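Local coordinates for prenyltransference for protein (Lavandula lanata, PDB 5HC8), which catalyses the head-to-middle coupling of two dimethylallyl diphosphate molecules to lavandulyl diphosphate, as a member of the undecaprenyl diphosphate synthase family, at residues I19-R24 / A195-L200; N43-I48 / K218-F223. One frame throughout, in Å; residues are numbered along the deposited sequence.

In the fold
Contact 1 (19-24 with 195-200) holds the magnesium ion, the thiodiphosphate and the diphosphate end of the isopentenyl-type ligand, and contact 2 (43-48 with 218-223) is largely apolar packing behind it. Their centres lie 12 Å apart, and their segments alternate along the chain. The backbones join where Phe-220 N approaches Asp-21 O at 2.9 Å, probably as a hydrogen bond. Between the two contacts stands Ile-20: its CD1 touches Trp-45 CZ2 at 3.5 Å and its CG2 Phe-220 CZ at 3.6 Å. The metal-bearing loop thus rests on the aromatic cluster. Ile-20 lines the pockets of the isopentenyl-type ligand and of 2-methylbuta-1,3-diene, and the Trp-45 side chain is about 6 Å from the latter.

Contact 1: I19-R24 / A195-L200; sequences IIDGHR and AGEQRL. With MG (magnesium ion), chain B; PIS (trihydrogen thiodiphosphate), chain C; ISY (3-methylbut-3-enylsulfanyl(phosphonooxy)phosphinic acid), chain F; 61G (2-methylbuta-1,3-diene), chain D.
Asp-21 and Gly-22, in the diphosphate-binding loop that follows the first strand of this undecaprenyl diphosphate synthase-type fold, pack against Ala-195. The methyl CB of Ala-195 lies 3.4 Å from Asp-21 O and 3.5 Å from Gly-22 CA. So close an approach suits two small residues, and Gly-22 also has a positive phi (92°) that a residue without a side chain adopts easily. CG of Asp-21, anti to the backbone N (chi1 -156°), carries the carboxylate toward the metal. OD1 binds the magnesium ion at 2.1 Å; the thiodiphosphate gives the metal S1 and O2, the isopentenyl-type thiolodiphosphate gives O7, and two waters complete six ligands. OD2 pairs with Arg-193 and accepts a hydrogen bond from a water at 2.8 Å from OD2, which itself accepts from Glu-197 N at 3.0 Å and so bridges the segments. On the thiodiphosphate, O4 is gripped twice by His-23, through its backbone N and through ND1 at 2.7 Å, with O4 in the imidazole plane. Because Gly-22 is the N-cap of helix 23-30, the helix start would add favourable polarity for this anion. Across the site, Arg-199 NH2 donates to O4 of the isopentenyl-type ligand at 2.8 Å, nearly straight (164°), while NE binds O5. Glu-197 CB covers one guanidinium face, and its carboxylate pairs with both Arg-199 NH1 and Lys-25. Arg-199 NH1 also forms a salt bridge with Glu-212 of the second subunit, which places this arginine at the dimer interface. Ile-19 CG2 offers an apolar surface 3.6 Å from C11 of the isopentenyl-type ligand. Strand 15-19 runs beside strand 190-193 in the parallel sheet; the contact lies where these neighbours end, with helix 23-30 leading away and loop 195-200 passing along the second subunit.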
loop_
_atom_site.group_PDB
_atom_site.type_symbol
_atom_site.label_atom_id
_atom_site.label_comp_id
_atom_site.label_asym_id
_atom_site.label_seq_id
_atom_site.Cartn_x
_atom_site.Cartn_y
_atom_site.Cartn_z
ATOM N N ILE A 19 -4.254 -12.263 -0.127
ATOM C CA ILE A 19 -5.513 -11.750 -0.688
ATOM C C ILE A 19 -6.135 -12.766 -1.624
ATOM O O ILE A 19 -5.617 -13.039 -2.696
ATOM C CB ILE A 19 -5.265 -10.412 -1.441
ATOM C CG1 ILE A 19 -4.714 -9.353 -0.492
ATOM C CG2 ILE A 19 -6.499 -9.881 -2.134
ATOM C CD1 ILE A 19 -4.386 -8.041 -1.169
ATOM N N ILE A 20 -7.289 -13.309 -1.228
ATOM C CA ILE A 20 -8.018 -14.292 -2.022
ATOM C C ILE A 20 -8.927 -13.590 -3.005
ATOM O O ILE A 20 -9.531 -12.536 -2.709
ATOM C CB ILE A 20 -8.797 -15.325 -1.093
ATOM C CG1 ILE A 20 -9.892 -14.653 -0.295
ATOM C CG2 ILE A 20 -7.829 -16.000 -0.093
ATOM C CD1 ILE A 20 -10.534 -15.544 0.739
ATOM N N ASP A 21 -8.985 -14.138 -4.210
ATOM C CA ASP A 21 -9.700 -13.506 -5.288
ATOM C C ASP A 21 -9.910 -14.510 -6.413
ATOM O O ASP A 21 -9.193 -15.527 -6.481
ATOM C CB ASP A 21 -8.912 -12.262 -5.755
ATOM C CG ASP A 21 -9.792 -11.210 -6.460
ATOM O OD1 ASP A 21 -10.977 -11.214 -6.110
ATOM O OD2 ASP A 21 -9.308 -10.498 -7.385
ATOM N N GLY A 22 -10.801 -14.195 -7.342
ATOM C CA GLY A 22 -10.927 -14.968 -8.581
ATOM C C GLY A 22 -11.968 -16.077 -8.455
ATOM O O GLY A 22 -12.078 -16.929 -9.321
ATOM N N HIS A 23 -12.754 -16.060 -7.396
ATOM C CA HIS A 23 -13.735 -17.152 -7.162
ATOM C C HIS A 23 -14.875 -17.179 -8.158
ATOM O O HIS A 23 -15.286 -18.227 -8.577
ATOM C CB HIS A 23 -14.326 -17.070 -5.762
ATOM C CG HIS A 23 -13.317 -17.193 -4.666
ATOM N ND1 HIS A 23 -12.631 -16.106 -4.157
ATOM C CD2 HIS A 23 -12.912 -18.253 -3.942
ATOM C CE1 HIS A 23 -11.849 -16.511 -3.172
ATOM N NE2 HIS A 23 -12.006 -17.808 -3.022
ATOM N N ARG A 24 -15.454 -16.050 -8.480
ATOM C CA ARG A 24 -16.488 -16.009 -9.512
ATOM C C ARG A 24 -15.949 -16.287 -10.925
ATOM O O ARG A 24 -16.569 -17.028 -11.680
ATOM C CB ARG A 24 -17.203 -14.669 -9.420
ATOM C CG ARG A 24 -18.124 -14.291 -10.610
ATOM C CD ARG A 24 -18.738 -12.906 -10.403
ATOM N NE ARG A 24 -18.292 -12.369 -9.102
ATOM C CZ ARG A 24 -18.908 -12.503 -7.923
ATOM N NH1 ARG A 24 -20.100 -13.109 -7.828
ATOM N NH2 ARG A 24 -18.323 -11.977 -6.843
ATOM N N ALA A 195 -5.285 -14.390 -8.529
ATOM C CA ALA A 195 -6.248 -14.020 -9.581
ATOM C C ALA A 195 -5.827 -12.847 -10.522
ATOM O O ALA A 195 -6.631 -12.355 -11.295
ATOM C CB ALA A 195 -7.669 -13.788 -8.988
ATOM N N GLY A 196 -4.631 -12.354 -10.404
ATOM C CA GLY A 196 -4.036 -11.607 -11.497
ATOM C C GLY A 196 -4.144 -10.078 -11.323
ATOM O O GLY A 196 -3.470 -9.368 -12.053
ATOM N N GLU A 197 -5.023 -9.575 -10.437
ATOM C CA GLU A 197 -5.175 -8.117 -10.251
ATOM C C GLU A 197 -3.994 -7.625 -9.437
ATOM O O GLU A 197 -3.526 -8.327 -8.489
ATOM C CB GLU A 197 -6.490 -7.702 -9.596
ATOM C CG GLU A 197 -7.736 -8.327 -10.242
ATOM C CD GLU A 197 -8.035 -7.828 -11.653
ATOM O OE1 GLU A 197 -8.844 -8.510 -12.317
ATOM O OE2 GLU A 197 -7.494 -6.811 -12.133
ATOM N N GLN A 198 -3.556 -6.402 -9.742
ATOM C CA GLN A 198 -2.410 -5.803 -9.089
ATOM C C GLN A 198 -2.860 -4.514 -8.365
ATOM O O GLN A 198 -2.772 -3.420 -8.910
ATOM C CB GLN A 198 -1.333 -5.525 -10.138
ATOM C CG GLN A 198 -0.752 -6.799 -10.727
ATOM C CD GLN A 198 0.088 -6.465 -11.965
ATOM O OE1 GLN A 198 -0.432 -6.279 -13.107
ATOM N NE2 GLN A 198 1.296 -6.273 -11.751
ATOM N N ARG A 199 -3.360 -4.722 -7.153
ATOM C CA ARG A 199 -3.942 -3.655 -6.344
ATOM C C ARG A 199 -4.219 -4.300 -4.973
ATOM O O ARG A 199 -4.244 -5.521 -4.845
ATOM C CB ARG A 199 -5.232 -3.052 -6.951
ATOM C CG ARG A 199 -6.346 -4.042 -7.226
ATOM C CD ARG A 199 -7.637 -3.357 -7.628
ATOM N NE ARG A 199 -8.672 -4.349 -8.005
ATOM C CZ ARG A 199 -8.966 -4.752 -9.233
ATOM N NH1 ARG A 199 -8.365 -4.242 -10.290
ATOM N NH2 ARG A 199 -9.918 -5.685 -9.387
ATOM N N LEU A 200 -4.388 -3.434 -3.997
ATOM C CA LEU A 200 -4.607 -3.796 -2.599
ATOM C C LEU A 200 -6.058 -3.922 -2.252
ATOM O O LEU A 200 -6.399 -4.633 -1.283
ATOM C CB LEU A 200 -3.917 -2.750 -1.701
ATOM C CG LEU A 200 -2.408 -2.590 -1.979
ATOM C CD1 LEU A 200 -1.898 -1.426 -1.120
ATOM C CD2 LEU A 200 -1.639 -3.863 -1.642
HETATM MG MG MG B . -12.670 -10.196 -6.889
HETATM P P1 PIS C . -14.066 -12.560 -8.567
HETATM O O1 PIS C . -14.759 -13.098 -7.221
HETATM P P2 PIS C . -14.301 -12.946 -5.706
HETATM S S1 PIS C . -13.921 -11.345 -5.615
HETATM O O2 PIS C . -12.755 -11.785 -8.315
HETATM O O3 PIS C . -13.833 -13.752 -9.494
HETATM O O4 PIS C . -13.103 -13.824 -5.597
HETATM O O5 PIS C . -15.088 -11.514 -9.114
HETATM O O6 PIS C . -15.583 -13.345 -4.832
HETATM P P1 ISY F . -11.593 -5.754 -6.116
HETATM O O2 ISY F . -12.071 -6.393 -4.664
HETATM P P3 ISY F . -12.305 -7.903 -4.277
HETATM O O4 ISY F . -10.763 -6.801 -6.958
HETATM O O5 ISY F . -10.827 -4.407 -5.976
HETATM O O6 ISY F . -12.900 -5.462 -6.840
HETATM O O7 ISY F . -12.849 -8.669 -5.429
HETATM O O8 ISY F . -13.124 -7.945 -2.906
HETATM S S9 ISY F . -10.336 -8.676 -3.983
HETATM C C10 ISY F . -10.028 -8.152 -2.313
HETATM C C11 ISY F . -10.058 -9.468 -1.579
HETATM C C12 ISY F . -10.842 -9.647 -0.309
HETATM C C13 ISY F . -10.807 -10.946 0.354
HETATM C C14 ISY F . -11.794 -8.615 0.169
HETATM C CAC 61G D . -14.501 -11.738 -0.611
HETATM C CAE 61G D . -14.334 -13.266 -0.807
HETATM C CAB 61G D . -14.255 -14.308 0.276
HETATM C CAD 61G D . -14.055 -13.712 -2.126
HETATM C CAA 61G D . -14.109 -12.674 -3.093
HETATM O O HOH W 1 -6.660 -10.577 -8.148
HETATM O O HOH W 2 -11.427 -9.056 -8.050
HETATM O O HOH W 3 -14.457 -9.303 -7.893
#

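Contact 2: N43-I48 / K218-F223; sequences NNWKHI and KLFPDF
In Phe-220 and Phe-223 alike, CG stands anti to the backbone N (chi1 -167° and -171°); in Ile-48 CG1 stands anti to the carbonyl carbon, and the extended chi2 (158°) then carries CD1 to the two rings. Ile-48 CD1 meets Phe-220 CZ tip to tip at 3.7 Å, and it reaches the edge of the other ring at Phe-223 CD1, also 3.7 Å away. A long branched side chain suits this place, since one methyl serves both phenylalanines. Trp-45 crosses Phe-220 at about a right angle: Phe-220 CE2 sits in the plane of the indole, 3.5 Å from Trp-45 NE1, and the rings meet rim to rim with neither over the other's face. Asn-44 adds its CB, 3.6 Å from Phe-223 O. Residues 220-222 form a 3-10 segment, and Phe-223 N is hydrogen-bonded to Phe-220 O. Asp-222 turns away from helix 34-54, and its OD1 accepts a hydrogen bond from Trp-26 NE1 of helix 23-30. Beyond the contact Trp-45 packs on Ile-62 and Ala-64 and meets the rings of Tyr-84 and Phe-87. The arrangement is an aromatic and aliphatic helix-to-loop packing that backs the substrate cleft of this cis-prenyltransferase (undecaprenyl diphosphate synthase-type) fold.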
loop_
_atom_site.group_PDB
_atom_site.type_symbol
_atom_site.label_atom_id
_atom_site.label_comp_id
_atom_site.label_asym_id
_atom_site.label_seq_id
_atom_site.Cartn_x
_atom_site.Cartn_y
_atom_site.Cartn_z
ATOM N N ASN A 43 -12.085 -24.292 1.270
ATOM C CA ASN A 43 -11.489 -25.623 1.489
ATOM C C ASN A 43 -9.990 -25.693 1.294
ATOM O O ASN A 43 -9.375 -26.579 1.834
ATOM C CB ASN A 43 -12.147 -26.676 0.602
ATOM C CG ASN A 43 -13.585 -26.991 1.027
ATOM O OD1 ASN A 43 -14.030 -26.673 2.140
ATOM N ND2 ASN A 43 -14.320 -27.597 0.128
ATOM N N ASN A 44 -9.402 -24.754 0.543
ATOM C CA ASN A 44 -7.949 -24.701 0.395
ATOM C C ASN A 44 -7.247 -24.174 1.628
ATOM O O ASN A 44 -6.070 -24.455 1.827
ATOM C CB ASN A 44 -7.538 -23.830 -0.806
ATOM C CG ASN A 44 -8.065 -24.330 -2.124
ATOM O OD1 ASN A 44 -8.238 -23.575 -3.079
ATOM N ND2 ASN A 44 -8.350 -25.599 -2.185
ATOM N N TRP A 45 -7.935 -23.366 2.431
ATOM C CA TRP A 45 -7.259 -22.655 3.529
ATOM C C TRP A 45 -6.499 -23.563 4.483
ATOM O O TRP A 45 -5.373 -23.280 4.862
ATOM C CB TRP A 45 -8.207 -21.790 4.283
ATOM C CG TRP A 45 -8.858 -20.669 3.563
ATOM C CD1 TRP A 45 -8.774 -20.355 2.241
ATOM C CD2 TRP A 45 -9.754 -19.748 4.122
ATOM N NE1 TRP A 45 -9.509 -19.277 1.980
ATOM C CE2 TRP A 45 -10.158 -18.890 3.102
ATOM C CE3 TRP A 45 -10.305 -19.590 5.397
ATOM C CZ2 TRP A 45 -11.085 -17.888 3.293
ATOM C CZ3 TRP A 45 -11.210 -18.578 5.589
ATOM C CH2 TRP A 45 -11.590 -17.753 4.550
ATOM N N LYS A 46 -7.087 -24.716 4.843
ATOM C CA LYS A 46 -6.466 -25.532 5.867
ATOM C C LYS A 46 -5.096 -26.043 5.409
ATOM O O LYS A 46 -4.173 -26.107 6.183
ATOM C CB LYS A 46 -7.420 -26.671 6.352
ATOM C CG LYS A 46 -7.795 -27.653 5.276
ATOM C CD LYS A 46 -8.694 -28.796 5.765
ATOM C CE LYS A 46 -9.208 -29.591 4.546
ATOM N NZ LYS A 46 -10.070 -28.785 3.599
ATOM N N HIS A 47 -4.973 -26.393 4.140
ATOM C CA HIS A 47 -3.692 -26.960 3.644
ATOM C C HIS A 47 -2.651 -25.847 3.523
ATOM O O HIS A 47 -1.467 -26.054 3.763
ATOM C CB HIS A 47 -3.895 -27.558 2.290
ATOM C CG HIS A 47 -4.945 -28.605 2.267
ATOM N ND1 HIS A 47 -4.828 -29.776 2.984
ATOM C CD2 HIS A 47 -6.160 -28.642 1.664
ATOM C CE1 HIS A 47 -5.912 -30.508 2.803
ATOM N NE2 HIS A 47 -6.736 -29.839 2.008
ATOM N N ILE A 48 -3.125 -24.637 3.218
ATOM C CA ILE A 48 -2.217 -23.488 3.170
ATOM C C ILE A 48 -1.701 -23.151 4.551
ATOM O O ILE A 48 -0.526 -22.845 4.714
ATOM C CB ILE A 48 -2.937 -22.299 2.518
ATOM C CG1 ILE A 48 -3.114 -22.619 1.033
ATOM C CG2 ILE A 48 -2.087 -21.048 2.640
ATOM C CD1 ILE A 48 -4.211 -21.849 0.390
ATOM N N LYS A 218 -3.172 -17.274 -10.903
ATOM C CA LYS A 218 -3.987 -18.370 -10.417
ATOM C C LYS A 218 -5.202 -17.927 -9.666
ATOM O O LYS A 218 -5.088 -17.140 -8.780
ATOM C CB LYS A 218 -3.203 -19.304 -9.489
ATOM C CG LYS A 218 -2.340 -20.286 -10.226
ATOM C CD LYS A 218 -2.731 -21.711 -9.850
ATOM C CE LYS A 218 -1.837 -22.661 -10.579
ATOM N NZ LYS A 218 -1.562 -23.798 -9.663
ATOM N N LEU A 219 -6.359 -18.494 -10.005
ATOM C CA LEU A 219 -7.608 -18.152 -9.369
ATOM C C LEU A 219 -7.653 -18.883 -8.026
ATOM O O LEU A 219 -7.186 -20.025 -7.892
ATOM C CB LEU A 219 -8.804 -18.521 -10.278
ATOM C CG LEU A 219 -8.831 -17.924 -11.694
ATOM C CD1 LEU A 219 -10.108 -18.414 -12.366
ATOM C CD2 LEU A 219 -8.720 -16.397 -11.700
ATOM N N PHE A 220 -8.134 -18.225 -6.990
ATOM C CA PHE A 220 -7.864 -18.784 -5.682
ATOM C C PHE A 220 -8.425 -20.228 -5.478
ATOM O O PHE A 220 -7.836 -20.997 -4.711
ATOM C CB PHE A 220 -8.337 -17.958 -4.547
ATOM C CG PHE A 220 -7.749 -18.425 -3.220
ATOM C CD1 PHE A 220 -6.439 -18.124 -2.898
ATOM C CD2 PHE A 220 -8.480 -19.178 -2.345
ATOM C CE1 PHE A 220 -5.870 -18.591 -1.740
ATOM C CE2 PHE A 220 -7.927 -19.601 -1.159
ATOM C CZ PHE A 220 -6.621 -19.309 -0.862
ATOM N N PRO A 221 -9.583 -20.573 -6.084
ATOM C CA PRO A 221 -9.964 -21.979 -5.909
ATOM C C PRO A 221 -8.906 -22.994 -6.414
ATOM O O PRO A 221 -8.929 -24.158 -5.980
ATOM C CB PRO A 221 -11.260 -22.082 -6.714
ATOM C CG PRO A 221 -11.873 -20.770 -6.567
ATOM C CD PRO A 221 -10.655 -19.814 -6.720
ATOM N N ASP A 222 -8.032 -22.577 -7.329
ATOM C CA ASP A 222 -6.918 -23.429 -7.832
ATOM C C ASP A 222 -5.626 -23.308 -7.013
ATOM O O ASP A 222 -4.643 -23.991 -7.302
ATOM C CB ASP A 222 -6.621 -23.111 -9.313
ATOM C CG ASP A 222 -7.755 -23.494 -10.235
ATOM O OD1 ASP A 222 -8.430 -24.504 -9.927
ATOM O OD2 ASP A 222 -8.005 -22.746 -11.214
ATOM N N PHE A 223 -5.646 -22.481 -5.968
ATOM C CA PHE A 223 -4.450 -22.090 -5.257
ATOM C C PHE A 223 -4.200 -23.075 -4.143
ATOM O O PHE A 223 -5.023 -23.254 -3.280
ATOM C CB PHE A 223 -4.656 -20.702 -4.628
ATOM C CG PHE A 223 -3.424 -20.103 -4.056
ATOM C CD1 PHE A 223 -3.008 -20.449 -2.778
ATOM C CD2 PHE A 223 -2.672 -19.177 -4.767
ATOM C CE1 PHE A 223 -1.871 -19.886 -2.191
ATOM C CE2 PHE A 223 -1.528 -18.629 -4.182
ATOM C CZ PHE A 223 -1.131 -18.991 -2.902
#